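Local coordinates for protein Snx21 (Mus musculus, PDB 4YMR), which binds membranes enriched in phosphatidylinositol 3-phosphate and phosphatidylinositol 4,5-bisphosphate and may take part in several stages of intracellular trafficking, at residues Q39-L44 and D51-T56; E98-L103 and R112-Q117; V62-Q65 and G71-R74; K87-F92 and A124-T129. All coordinates share one frame; numbering follows the deposited sequence.

Contact 1: Q39-L44 and D51-T56; sequences QLQTQL and DRPLLT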
loop_
_atom_site.group_PDB
_atom_site.type_symbol
_atom_site.label_atom_id
_atom_site.label_comp_id
_atom_site.label_asym_id
_atom_site.label_seq_id
_atom_site.Cartn_x
_atom_site.Cartn_y
_atom_site.Cartn_z
ATOM N N GLN A 39 -10.553 1.691 -13.339
ATOM C CA GLN A 39 -11.901 1.115 -13.358
ATOM C C GLN A 39 -11.994 -0.268 -12.684
ATOM O O GLN A 39 -12.893 -0.503 -11.871
ATOM C CB GLN A 39 -12.418 1.032 -14.803
ATOM C CG GLN A 39 -13.697 0.212 -14.991
ATOM C CD GLN A 39 -14.934 0.946 -14.523
ATOM O OE1 GLN A 39 -14.933 2.171 -14.420
ATOM N NE2 GLN A 39 -15.999 0.202 -14.237
ATOM N N LEU A 40 -11.089 -1.179 -13.040
ATOM C CA LEU A 40 -10.992 -2.479 -12.376
ATOM C C LEU A 40 -10.977 -2.333 -10.847
ATOM O O LEU A 40 -11.810 -2.906 -10.145
ATOM C CB LEU A 40 -9.736 -3.235 -12.842
ATOM C CG LEU A 40 -9.694 -3.794 -14.271
ATOM C CD1 LEU A 40 -8.258 -4.054 -14.708
ATOM C CD2 LEU A 40 -10.524 -5.072 -14.410
ATOM N N GLN A 41 -10.030 -1.546 -10.349
ATOM C CA GLN A 41 -9.832 -1.371 -8.915
ATOM C C GLN A 41 -11.023 -0.737 -8.199
ATOM O O GLN A 41 -11.340 -1.118 -7.074
ATOM C CB GLN A 41 -8.579 -0.523 -8.650
ATOM C CG GLN A 41 -7.293 -1.101 -9.224
ATOM C CD GLN A 41 -6.100 -0.173 -9.012
ATOM O OE1 GLN A 41 -5.617 -0.007 -7.892
ATOM N NE2 GLN A 41 -5.630 0.441 -10.092
ATOM N N THR A 42 -11.685 0.216 -8.857
ATOM C CA THR A 42 -12.701 1.052 -8.210
ATOM C C THR A 42 -14.004 0.309 -7.889
ATOM O O THR A 42 -14.739 0.704 -6.984
ATOM C CB THR A 42 -13.002 2.338 -9.033
ATOM O OG1 THR A 42 -13.823 3.225 -8.267
ATOM C CG2 THR A 42 -13.713 2.016 -10.325
ATOM N N GLN A 43 -14.284 -0.770 -8.611
ATOM C CA GLN A 43 -15.478 -1.571 -8.347
ATOM C C GLN A 43 -15.071 -2.895 -7.733
ATOM O O GLN A 43 -15.535 -3.267 -6.660
ATOM C CB GLN A 43 -16.257 -1.830 -9.641
ATOM C CG GLN A 43 -17.654 -1.219 -9.686
ATOM C CD GLN A 43 -17.743 -0.052 -10.658
ATOM O OE1 GLN A 43 -16.777 0.694 -10.838
ATOM N NE2 GLN A 43 -18.900 0.103 -11.298
ATOM N N LEU A 44 -14.187 -3.591 -8.439
ATOM C CA LEU A 44 -13.753 -4.930 -8.070
ATOM C C LEU A 44 -12.619 -4.886 -7.039
ATOM O O LEU A 44 -11.491 -5.308 -7.304
ATOM C CB LEU A 44 -13.328 -5.684 -9.332
ATOM C CG LEU A 44 -14.243 -5.394 -10.532
ATOM C CD1 LEU A 44 -13.476 -5.327 -11.854
ATOM C CD2 LEU A 44 -15.380 -6.412 -10.629
ATOM N N ASP A 51 -1.674 1.866 -2.262
ATOM C CA ASP A 51 -0.505 2.383 -2.956
ATOM C C ASP A 51 -0.691 2.145 -4.454
ATOM O O ASP A 51 -0.160 2.881 -5.286
ATOM C CB ASP A 51 0.776 1.686 -2.472
ATOM C CG ASP A 51 0.998 1.829 -0.974
ATOM O OD1 ASP A 51 0.200 2.528 -0.322
ATOM O OD2 ASP A 51 1.977 1.243 -0.459
ATOM N N ARG A 52 -1.440 1.090 -4.772
ATOM C CA ARG A 52 -1.795 0.761 -6.143
ATOM C C ARG A 52 -2.816 1.738 -6.750
ATOM O O ARG A 52 -2.668 2.136 -7.916
ATOM C CB ARG A 52 -2.293 -0.685 -6.257
ATOM C CG ARG A 52 -1.302 -1.603 -6.920
ATOM C CD ARG A 52 -1.913 -2.958 -7.233
ATOM N NE ARG A 52 -1.960 -3.836 -6.065
ATOM C CZ ARG A 52 -0.954 -4.611 -5.668
ATOM N NH1 ARG A 52 0.189 -4.613 -6.342
ATOM N NH2 ARG A 52 -1.085 -5.379 -4.593
ATOM N N PRO A 53 -3.864 2.113 -5.978
ATOM C CA PRO A 53 -4.734 3.177 -6.486
ATOM C C PRO A 53 -3.968 4.477 -6.703
ATOM O O PRO A 53 -4.080 5.081 -7.758
ATOM C CB PRO A 53 -5.776 3.329 -5.376
ATOM C CG PRO A 53 -5.848 1.993 -4.786
ATOM C CD PRO A 53 -4.443 1.491 -4.775
ATOM N N LEU A 54 -3.173 4.871 -5.720
ATOM C CA LEU A 54 -2.355 6.062 -5.816
ATOM C C LEU A 54 -1.385 6.032 -6.995
ATOM O O LEU A 54 -1.199 7.046 -7.668
ATOM C CB LEU A 54 -1.625 6.308 -4.489
ATOM C CG LEU A 54 -2.571 6.748 -3.366
ATOM C CD1 LEU A 54 -1.805 6.874 -2.058
ATOM C CD2 LEU A 54 -3.220 8.075 -3.720
ATOM N N LEU A 55 -0.775 4.873 -7.245
ATOM C CA LEU A 55 0.110 4.718 -8.397
ATOM C C LEU A 55 -0.663 4.900 -9.710
ATOM O O LEU A 55 -0.182 5.526 -10.657
ATOM C CB LEU A 55 0.799 3.353 -8.394
ATOM C CG LEU A 55 1.847 3.231 -9.502
ATOM C CD1 LEU A 55 3.191 3.704 -8.981
ATOM C CD2 LEU A 55 1.944 1.822 -10.018
ATOM N N THR A 56 -1.864 4.334 -9.751
ATOM C CA THR A 56 -2.747 4.480 -10.886
ATOM C C THR A 56 -3.107 5.939 -11.154
ATOM O O THR A 56 -3.016 6.411 -12.282
ATOM C CB THR A 56 -4.033 3.691 -10.662
ATOM O OG1 THR A 56 -3.703 2.349 -10.296
ATOM C CG2 THR A 56 -4.880 3.704 -11.912
#

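Contact 2: E98-L103 and R112-Q117; sequences EAHVRL and RQSEAQ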
loop_
_atom_site.group_PDB
_atom_site.type_symbol
_atom_site.label_atom_id
_atom_site.label_comp_id
_atom_site.label_asym_id
_atom_site.label_seq_id
_atom_site.Cartn_x
_atom_site.Cartn_y
_atom_site.Cartn_z
ATOM N N GLU A 98 -5.116 -8.713 15.408
ATOM C CA GLU A 98 -5.748 -9.956 15.849
ATOM C C GLU A 98 -4.717 -11.070 16.101
ATOM O O GLU A 98 -4.781 -11.776 17.109
ATOM C CB GLU A 98 -6.827 -10.406 14.850
ATOM C CG GLU A 98 -7.378 -11.815 15.083
ATOM C CD GLU A 98 -8.191 -11.926 16.364
ATOM O OE1 GLU A 98 -9.124 -11.116 16.553
ATOM O OE2 GLU A 98 -7.900 -12.822 17.191
ATOM N N ALA A 99 -3.759 -11.212 15.196
ATOM C CA ALA A 99 -2.736 -12.235 15.352
ATOM C C ALA A 99 -1.869 -11.924 16.566
ATOM O O ALA A 99 -1.422 -12.825 17.268
ATOM C CB ALA A 99 -1.891 -12.341 14.097
ATOM N N HIS A 100 -1.643 -10.637 16.807
ATOM C CA HIS A 100 -0.886 -10.183 17.975
ATOM C C HIS A 100 -1.612 -10.407 19.299
ATOM O O HIS A 100 -0.982 -10.767 20.293
ATOM C CB HIS A 100 -0.511 -8.702 17.841
ATOM C CG HIS A 100 0.547 -8.257 18.802
ATOM N ND1 HIS A 100 0.253 -7.584 19.970
ATOM C CD2 HIS A 100 1.893 -8.395 18.769
ATOM C CE1 HIS A 100 1.380 -7.324 20.612
ATOM N NE2 HIS A 100 2.388 -7.798 19.910
ATOM N N VAL A 101 -2.922 -10.177 19.321
ATOM C CA VAL A 101 -3.722 -10.434 20.524
ATOM C C VAL A 101 -3.743 -11.925 20.824
ATOM O O VAL A 101 -3.570 -12.335 21.964
ATOM C CB VAL A 101 -5.177 -9.944 20.381
ATOM C CG1 VAL A 101 -6.056 -10.557 21.477
ATOM C CG2 VAL A 101 -5.233 -8.450 20.446
ATOM N N ARG A 102 -3.956 -12.726 19.782
ATOM C CA ARG A 102 -3.972 -14.172 19.911
ATOM C C ARG A 102 -2.605 -14.734 20.343
ATOM O O ARG A 102 -2.530 -15.560 21.252
ATOM C CB ARG A 102 -4.464 -14.810 18.606
ATOM C CG ARG A 102 -4.115 -16.278 18.467
ATOM C CD ARG A 102 -4.812 -16.896 17.277
ATOM N NE ARG A 102 -6.111 -17.460 17.639
ATOM C CZ ARG A 102 -7.268 -16.812 17.531
ATOM N NH1 ARG A 102 -7.286 -15.565 17.069
ATOM N NH2 ARG A 102 -8.402 -17.414 17.882
ATOM N N LEU A 103 -1.525 -14.270 19.714
ATOM C CA LEU A 103 -0.179 -14.772 20.019
ATOM C C LEU A 103 0.325 -14.356 21.407
ATOM O O LEU A 103 1.186 -15.029 21.988
ATOM C CB LEU A 103 0.828 -14.394 18.915
ATOM C CG LEU A 103 0.657 -15.124 17.568
ATOM C CD1 LEU A 103 1.364 -14.426 16.398
ATOM C CD2 LEU A 103 1.113 -16.582 17.682
ATOM N N ARG A 112 -3.626 -5.810 25.968
ATOM C CA ARG A 112 -4.613 -4.734 26.019
ATOM C C ARG A 112 -4.348 -3.445 25.234
ATOM O O ARG A 112 -5.201 -2.555 25.202
ATOM C CB ARG A 112 -5.011 -4.418 27.455
ATOM C CG ARG A 112 -3.989 -3.699 28.252
ATOM C CD ARG A 112 -4.109 -4.144 29.682
ATOM N NE ARG A 112 -2.804 -4.463 30.239
ATOM C CZ ARG A 112 -2.206 -3.742 31.177
ATOM N NH1 ARG A 112 -2.810 -2.675 31.685
ATOM N NH2 ARG A 112 -1.013 -4.101 31.616
ATOM N N GLN A 113 -3.195 -3.337 24.585
ATOM C CA GLN A 113 -2.955 -2.184 23.727
ATOM C C GLN A 113 -3.312 -2.572 22.313
ATOM O O GLN A 113 -3.796 -1.760 21.528
ATOM C CB GLN A 113 -1.502 -1.725 23.807
ATOM C CG GLN A 113 -1.332 -0.219 23.655
ATOM C CD GLN A 113 -1.805 0.561 24.882
ATOM O OE1 GLN A 113 -2.269 -0.017 25.872
ATOM N NE2 GLN A 113 -1.677 1.884 24.822
ATOM N N SER A 114 -3.067 -3.835 22.009
ATOM C CA SER A 114 -3.445 -4.410 20.736
ATOM C C SER A 114 -4.958 -4.623 20.668
ATOM O O SER A 114 -5.568 -4.500 19.606
ATOM C CB SER A 114 -2.713 -5.730 20.536
ATOM O OG SER A 114 -1.625 -5.530 19.664
ATOM N N GLU A 115 -5.545 -4.950 21.815
ATOM C CA GLU A 115 -6.989 -5.093 21.943
ATOM C C GLU A 115 -7.657 -3.748 21.743
ATOM O O GLU A 115 -8.454 -3.572 20.827
ATOM C CB GLU A 115 -7.343 -5.617 23.330
ATOM C CG GLU A 115 -8.282 -6.792 23.340
ATOM C CD GLU A 115 -8.213 -7.549 24.651
ATOM O OE1 GLU A 115 -8.231 -6.898 25.719
ATOM O OE2 GLU A 115 -8.115 -8.795 24.611
ATOM N N ALA A 116 -7.313 -2.797 22.604
ATOM C CA ALA A 116 -7.935 -1.480 22.595
ATOM C C ALA A 116 -7.865 -0.829 21.227
ATOM O O ALA A 116 -8.746 -0.053 20.860
ATOM C CB ALA A 116 -7.296 -0.580 23.635
ATOM N N GLN A 117 -6.828 -1.160 20.467
ATOM C CA GLN A 117 -6.663 -0.588 19.135
ATOM C C GLN A 117 -7.584 -1.270 18.133
ATOM O O GLN A 117 -8.112 -0.621 17.236
ATOM C CB GLN A 117 -5.208 -0.680 18.674
ATOM C CG GLN A 117 -4.953 -0.015 17.320
ATOM C CD GLN A 117 -3.476 0.028 16.946
ATOM O OE1 GLN A 117 -2.597 -0.207 17.785
ATOM N NE2 GLN A 117 -3.200 0.332 15.681
#

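Contact 3: V62-Q65 and G71-R74; sequences VCHQ and GEAR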
loop_
_atom_site.group_PDB
_atom_site.type_symbol
_atom_site.label_atom_id
_atom_site.label_comp_id
_atom_site.label_asym_id
_atom_site.label_seq_id
_atom_site.Cartn_x
_atom_site.Cartn_y
_atom_site.Cartn_z
ATOM N N VAL A 62 -0.159 12.272 -14.661
ATOM C CA VAL A 62 0.980 12.515 -15.541
ATOM C C VAL A 62 0.613 12.502 -17.014
ATOM O O VAL A 62 0.985 13.417 -17.770
ATOM C CB VAL A 62 2.136 11.522 -15.252
ATOM C CG1 VAL A 62 3.200 11.601 -16.323
ATOM C CG2 VAL A 62 2.744 11.842 -13.905
ATOM N N CYS A 63 -0.139 11.476 -17.408
ATOM C CA CYS A 63 -0.522 11.322 -18.794
ATOM C C CYS A 63 -1.482 12.432 -19.203
ATOM O O CYS A 63 -1.323 13.027 -20.266
ATOM C CB CYS A 63 -1.107 9.930 -19.077
ATOM S SG CYS A 63 0.097 8.592 -19.008
ATOM N N HIS A 64 -2.469 12.723 -18.366
ATOM C CA HIS A 64 -3.347 13.845 -18.667
ATOM C C HIS A 64 -2.561 15.156 -18.813
ATOM O O HIS A 64 -2.796 15.899 -19.753
ATOM C CB HIS A 64 -4.508 13.935 -17.677
ATOM C CG HIS A 64 -5.594 12.939 -17.952
ATOM N ND1 HIS A 64 -6.213 12.217 -16.950
ATOM C CD2 HIS A 64 -6.163 12.539 -19.113
ATOM C CE1 HIS A 64 -7.129 11.421 -17.489
ATOM N NE2 HIS A 64 -7.112 11.594 -18.799
ATOM N N GLN A 65 -1.604 15.423 -17.927
ATOM C CA GLN A 65 -0.827 16.663 -18.038
ATOM C C GLN A 65 -0.016 16.755 -19.311
ATOM O O GLN A 65 0.093 17.820 -19.909
ATOM C CB GLN A 65 0.126 16.805 -16.869
ATOM C CG GLN A 65 -0.505 17.378 -15.641
ATOM C CD GLN A 65 0.488 17.517 -14.525
ATOM O OE1 GLN A 65 1.250 18.485 -14.473
ATOM N NE2 GLN A 65 0.505 16.539 -13.634
ATOM N N GLY A 71 -7.275 19.793 -16.601
ATOM C CA GLY A 71 -8.490 19.580 -15.836
ATOM C C GLY A 71 -8.582 18.152 -15.335
ATOM O O GLY A 71 -8.748 17.926 -14.134
ATOM N N GLU A 72 -8.461 17.189 -16.254
ATOM C CA GLU A 72 -8.460 15.758 -15.898
ATOM C C GLU A 72 -7.316 15.375 -14.958
ATOM O O GLU A 72 -7.488 14.516 -14.098
ATOM C CB GLU A 72 -8.460 14.856 -17.142
ATOM C CG GLU A 72 -9.784 14.827 -17.885
ATOM C CD GLU A 72 -10.933 14.375 -17.003
ATOM O OE1 GLU A 72 -10.853 13.273 -16.412
ATOM O OE2 GLU A 72 -11.918 15.135 -16.896
ATOM N N ALA A 73 -6.160 16.014 -15.125
ATOM C CA ALA A 73 -5.036 15.800 -14.218
ATOM C C ALA A 73 -5.357 16.334 -12.835
ATOM O O ALA A 73 -5.007 15.723 -11.837
ATOM C CB ALA A 73 -3.755 16.444 -14.764
ATOM N N ARG A 74 -6.041 17.472 -12.775
ATOM C CA ARG A 74 -6.406 18.050 -11.489
ATOM C C ARG A 74 -7.459 17.189 -10.762
ATOM O O ARG A 74 -7.397 17.019 -9.541
ATOM C CB ARG A 74 -6.859 19.502 -11.642
ATOM C CG ARG A 74 -7.152 20.202 -10.309
ATOM C CD ARG A 74 -7.289 21.717 -10.450
ATOM N NE ARG A 74 -7.425 22.351 -9.139
ATOM C CZ ARG A 74 -8.565 22.448 -8.473
ATOM N NH1 ARG A 74 -9.676 21.972 -9.010
ATOM N NH2 ARG A 74 -8.599 23.028 -7.280
#

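Contact 4: K87-F92 and A124-T129; sequences KRPHPF and AGLTST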
loop_
_atom_site.group_PDB
_atom_site.type_symbol
_atom_site.label_atom_id
_atom_site.label_comp_id
_atom_site.label_asym_id
_atom_site.label_seq_id
_atom_site.Cartn_x
_atom_site.Cartn_y
_atom_site.Cartn_z
ATOM N N LYS A 87 -9.065 8.240 6.694
ATOM C CA LYS A 87 -8.486 7.388 7.721
ATOM C C LYS A 87 -8.716 5.941 7.329
ATOM O O LYS A 87 -9.593 5.259 7.867
ATOM C CB LYS A 87 -9.047 7.715 9.114
ATOM C CG LYS A 87 -8.086 8.524 9.996
ATOM C CD LYS A 87 -8.807 9.350 11.068
ATOM C CE LYS A 87 -9.487 8.483 12.135
ATOM N NZ LYS A 87 -10.852 8.018 11.741
ATOM N N ARG A 88 -7.928 5.498 6.353
ATOM C CA ARG A 88 -8.010 4.133 5.861
ATOM C C ARG A 88 -6.755 3.374 6.249
ATOM O O ARG A 88 -5.674 3.637 5.713
ATOM C CB ARG A 88 -8.246 4.093 4.355
ATOM C CG ARG A 88 -9.654 3.651 3.989
ATOM C CD ARG A 88 -9.832 3.610 2.490
ATOM N NE ARG A 88 -9.877 4.949 1.910
ATOM C CZ ARG A 88 -11.001 5.583 1.587
ATOM N NH1 ARG A 88 -12.175 4.996 1.787
ATOM N NH2 ARG A 88 -10.951 6.800 1.059
ATOM N N PRO A 89 -6.931 2.404 7.164
ATOM C CA PRO A 89 -5.965 1.720 8.036
ATOM C C PRO A 89 -4.850 0.939 7.350
ATOM O O PRO A 89 -3.773 0.850 7.947
ATOM C CB PRO A 89 -6.845 0.749 8.841
ATOM C CG PRO A 89 -8.243 1.269 8.698
ATOM C CD PRO A 89 -8.285 1.856 7.334
ATOM N N HIS A 90 -5.106 0.429 6.144
ATOM C CA HIS A 90 -4.297 -0.611 5.476
ATOM C C HIS A 90 -4.837 -1.983 5.894
ATOM O O HIS A 90 -4.937 -2.288 7.091
ATOM C CB HIS A 90 -2.781 -0.504 5.734
ATOM C CG HIS A 90 -1.936 -1.367 4.837
ATOM N ND1 HIS A 90 -2.123 -2.727 4.700
ATOM C CD2 HIS A 90 -0.875 -1.053 4.054
ATOM C CE1 HIS A 90 -1.233 -3.210 3.851
ATOM N NE2 HIS A 90 -0.459 -2.222 3.452
ATOM N N PRO A 91 -5.198 -2.810 4.895
ATOM C CA PRO A 91 -5.902 -4.073 5.118
ATOM C C PRO A 91 -5.195 -4.964 6.123
ATOM O O PRO A 91 -5.887 -5.592 6.899
ATOM C CB PRO A 91 -5.929 -4.726 3.724
ATOM C CG PRO A 91 -4.912 -3.976 2.912
ATOM C CD PRO A 91 -4.919 -2.588 3.464
ATOM N N PHE A 92 -3.864 -4.979 6.127
ATOM C CA PHE A 92 -3.100 -5.835 7.034
ATOM C C PHE A 92 -3.031 -5.384 8.504
ATOM O O PHE A 92 -2.481 -6.102 9.328
ATOM C CB PHE A 92 -1.689 -6.052 6.494
ATOM C CG PHE A 92 -1.557 -7.281 5.651
ATOM C CD1 PHE A 92 -1.961 -8.514 6.143
ATOM C CD2 PHE A 92 -1.053 -7.205 4.360
ATOM C CE1 PHE A 92 -1.848 -9.658 5.373
ATOM C CE2 PHE A 92 -0.937 -8.341 3.576
ATOM C CZ PHE A 92 -1.335 -9.572 4.083
ATOM N N ALA A 124 -15.438 2.376 15.339
ATOM C CA ALA A 124 -15.450 3.508 14.425
ATOM C C ALA A 124 -15.676 3.028 12.996
ATOM O O ALA A 124 -15.697 3.828 12.059
ATOM C CB ALA A 124 -14.125 4.282 14.520
ATOM N N GLY A 125 -15.844 1.717 12.835
ATOM C CA GLY A 125 -16.246 1.133 11.565
ATOM C C GLY A 125 -15.181 0.708 10.566
ATOM O O GLY A 125 -15.531 0.324 9.455
ATOM N N LEU A 126 -13.900 0.735 10.935
ATOM C CA LEU A 126 -12.837 0.520 9.939
ATOM C C LEU A 126 -12.470 -0.939 9.620
ATOM O O LEU A 126 -11.690 -1.208 8.697
ATOM C CB LEU A 126 -11.594 1.342 10.296
ATOM C CG LEU A 126 -11.994 2.814 10.414
ATOM C CD1 LEU A 126 -11.029 3.607 11.276
ATOM C CD2 LEU A 126 -12.134 3.437 9.028
ATOM N N THR A 127 -13.036 -1.874 10.379
ATOM C CA THR A 127 -12.837 -3.293 10.121
ATOM C C THR A 127 -13.992 -4.069 10.764
ATOM O O THR A 127 -14.680 -3.552 11.639
ATOM C CB THR A 127 -11.470 -3.784 10.684
ATOM O OG1 THR A 127 -11.067 -4.992 10.028
ATOM C CG2 THR A 127 -11.553 -4.018 12.180
ATOM N N SER A 128 -14.205 -5.310 10.344
ATOM C CA SER A 128 -15.290 -6.119 10.891
ATOM C C SER A 128 -14.989 -6.624 12.297
ATOM O O SER A 128 -13.831 -6.869 12.627
ATOM C CB SER A 128 -15.566 -7.309 9.968
ATOM O OG SER A 128 -14.366 -7.908 9.521
ATOM N N THR A 129 -16.006 -6.772 13.141
ATOM C CA THR A 129 -15.827 -7.670 14.278
ATOM C C THR A 129 -15.858 -9.072 13.636
ATOM O O THR A 129 -16.373 -9.217 12.524
ATOM C CB THR A 129 -16.798 -7.374 15.453
ATOM O OG1 THR A 129 -16.610 -6.009 15.852
ATOM C CG2 THR A 129 -16.467 -8.238 16.661
#

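Contact 1: Q39-L44 and D51-T56
Gln-41 reaches Thr-56 because its CG lies beside the backbone N (chi1 -59°) and the chain then runs extended (chi2 176°), carrying the amide from helix 27-43 across to helix 52-66, two successive helices of the PXB/TPR domain that pack near the middle of the chain. In Thr-56 the hydroxyl also sits beside its own backbone N, with chi1 at -51°, and the two side chains approach from opposite directions. Gln-41 NE2 donates to Thr-56 OG1 at 2.7 Å, nearly straight and almost in the amide plane. Thr-56 OG1 hands its own proton on to Arg-52 O, 2.6 Å away and one helical turn back. That carbonyl O is gripped twice, since Thr-56 N reaches it from the other face of its plane. The amide oxygen turns toward the Arg-52 to Pro-53 peptide: Gln-41 OE1 lies 3.4 Å from Pro-53 N, which has no hydrogen to give. NE2 has a second acceptor in Ala-37 O, and Trp-38 packs on both Pro-53 and Thr-56. A valine in place of Thr-56 would probably leave Gln-41 NE2 without its acceptor on helix 52-66, with Ala-37 O still bonded. The axes of the roughly antiparallel segments 39-43 and 52-56 come within 10.7 Å, a gap spanned by a long polar side chain. The chemistry is a buried relay, amide to hydroxyl to carbonyl, that holds the amide's rotation and satisfies its NH2 group.

Contact 2: E98-L103 and R112-Q117
Val-101 and Ser-114 face each other across a helical hairpin in this C-terminal PXB/TPR domain, built from helices 93-106 and 112-122; their segments 98-103 and 112-117 run roughly antiparallel at 145°, with axes 8.9 Å apart at the closest. Val-101 turns CG1 anti to its backbone N (chi1 165°), which leaves CG2 beside that N and directed at the partner helix. CG2 packs 3.7 Å from Ser-114 CB and 3.8 Å from Glu-115 N, closing the gap between the backbones. One residue earlier, His-100 also swings its ring anti to the backbone N, which brings ND1 up to the Ser-114 hydroxyl. His-100 ND1 makes a weak, bent bond to Ser-114 OG, 2.8 Å long with an angle of only 122° at the hydrogen. A leucine at His-100 would probably leave Ser-114 OG without this polar mate and put a branched apolar group against it. Ser-77 of the second subunit packs on His-100, and Leu-81 of that subunit on Ser-114, so the swapped dimer covers this pair. Glu-115 sends an extended chain across Val-101 at about a right angle; its carboxylate forms a salt bridge with Lys-111, while OE2 rests 4.1 Å from Val-101 CG1.

Contact 3: V62-Q65 and G71-R74
His-64 and Ala-73 bring their backbones within 5.1 Å, CA to CA, near the turn of the helical hairpin that helices 52-66 and 70-85 form in the PXB/TPR domain. Both segments are helical throughout, and the small alanine probably helps the backbones come so near. Ala-73 CB points at the other helix and touches the aliphatic part of Gln-65, with CG 3.5 Å away, while His-64 CB lies 3.7 Å from Ala-73 N. The histidine ring then lies against the next residue back. Glu-72 CB sits over the centre of one face of the His-64 imidazole, 3.5 Å from its centroid and 12° off the normal, a clear CH-pi contact. From there the glutamate bends at its second torsion (chi2 -58°); its carboxylate plane stands 84° from that of the ring. The acid does not reach the imidazole: His-64 NE2 and Glu-72 OE1 stay 4.7 Å apart. Leu-31 of helix 27-43 packs on His-64 in the same chain, and Leu-103 of the second subunit covers both Gln-65 and Ala-73. No hydrogen bond crosses between the segments. The two helix ends meet by close fit, with methyl on methylene and methylene on ring face, and the nearby carboxylate would at most favour a protonated histidine through space.

Contact 4: K87-F92 and A124-T129
Pro-89 presents the CG corner of its puckered ring to Leu-126 CB, at 3.7 Å, and next to it the flat imidazole of His-90 is used at its edge. There, Phe-92 N donates to His-90 ND1, 3.2 Å away and 7° out of the ring plane, a capping bond just ahead of helix 93-106. On its other nitrogen, NE2, the ring bonds to Asp-51 of the second subunit. Leu-126 carries the contact on its own side. Its CG stands beside the backbone N (chi1 -56°), which sends the branched end toward segment 87-92, until CD2 comes 3.3 Å from Lys-87 O. The end of the Lys-87 side chain comes nearest to the same leucine, its NZ 4.4 Å from Leu-126 CD1. Leu-126 follows Gly-125, whose positive phi makes it the C' residue of a Schellman motif ending helix 112-122, with Leu-126 N bonded back to Leu-121 O. Segment 87-92 is the connector between the two halves of the chain, probably the part whose extension allows the domain swap. No hydrogen bond joins the two loops, so their meeting rests on van der Waals contact of Leu-126 with Pro-89 and with the Lys-87 carbonyl, while the polar bonds of His-90 serve a helix start and the dimer.

From the N terminus, contact 1 comes first, closing the loop between helix 27-43 and helix 52-66. Contact 3 follows in series on the far end of helix 52-66, where the chain turns into helix 70-85; the two centres are 17 Å apart. The chain then passes along segment 87-92 into the other half, where contact 4 joins that connector to the loop after helix 112-122. Contact 2 is nested inside the loop that contact 4 closes, binding helices 93-106 and 112-122, and no contacts cross. Contacts 2 and 3 lie on opposite sides of the chain's centre, about 43 Å apart between centres, yet all four touch the second subunit.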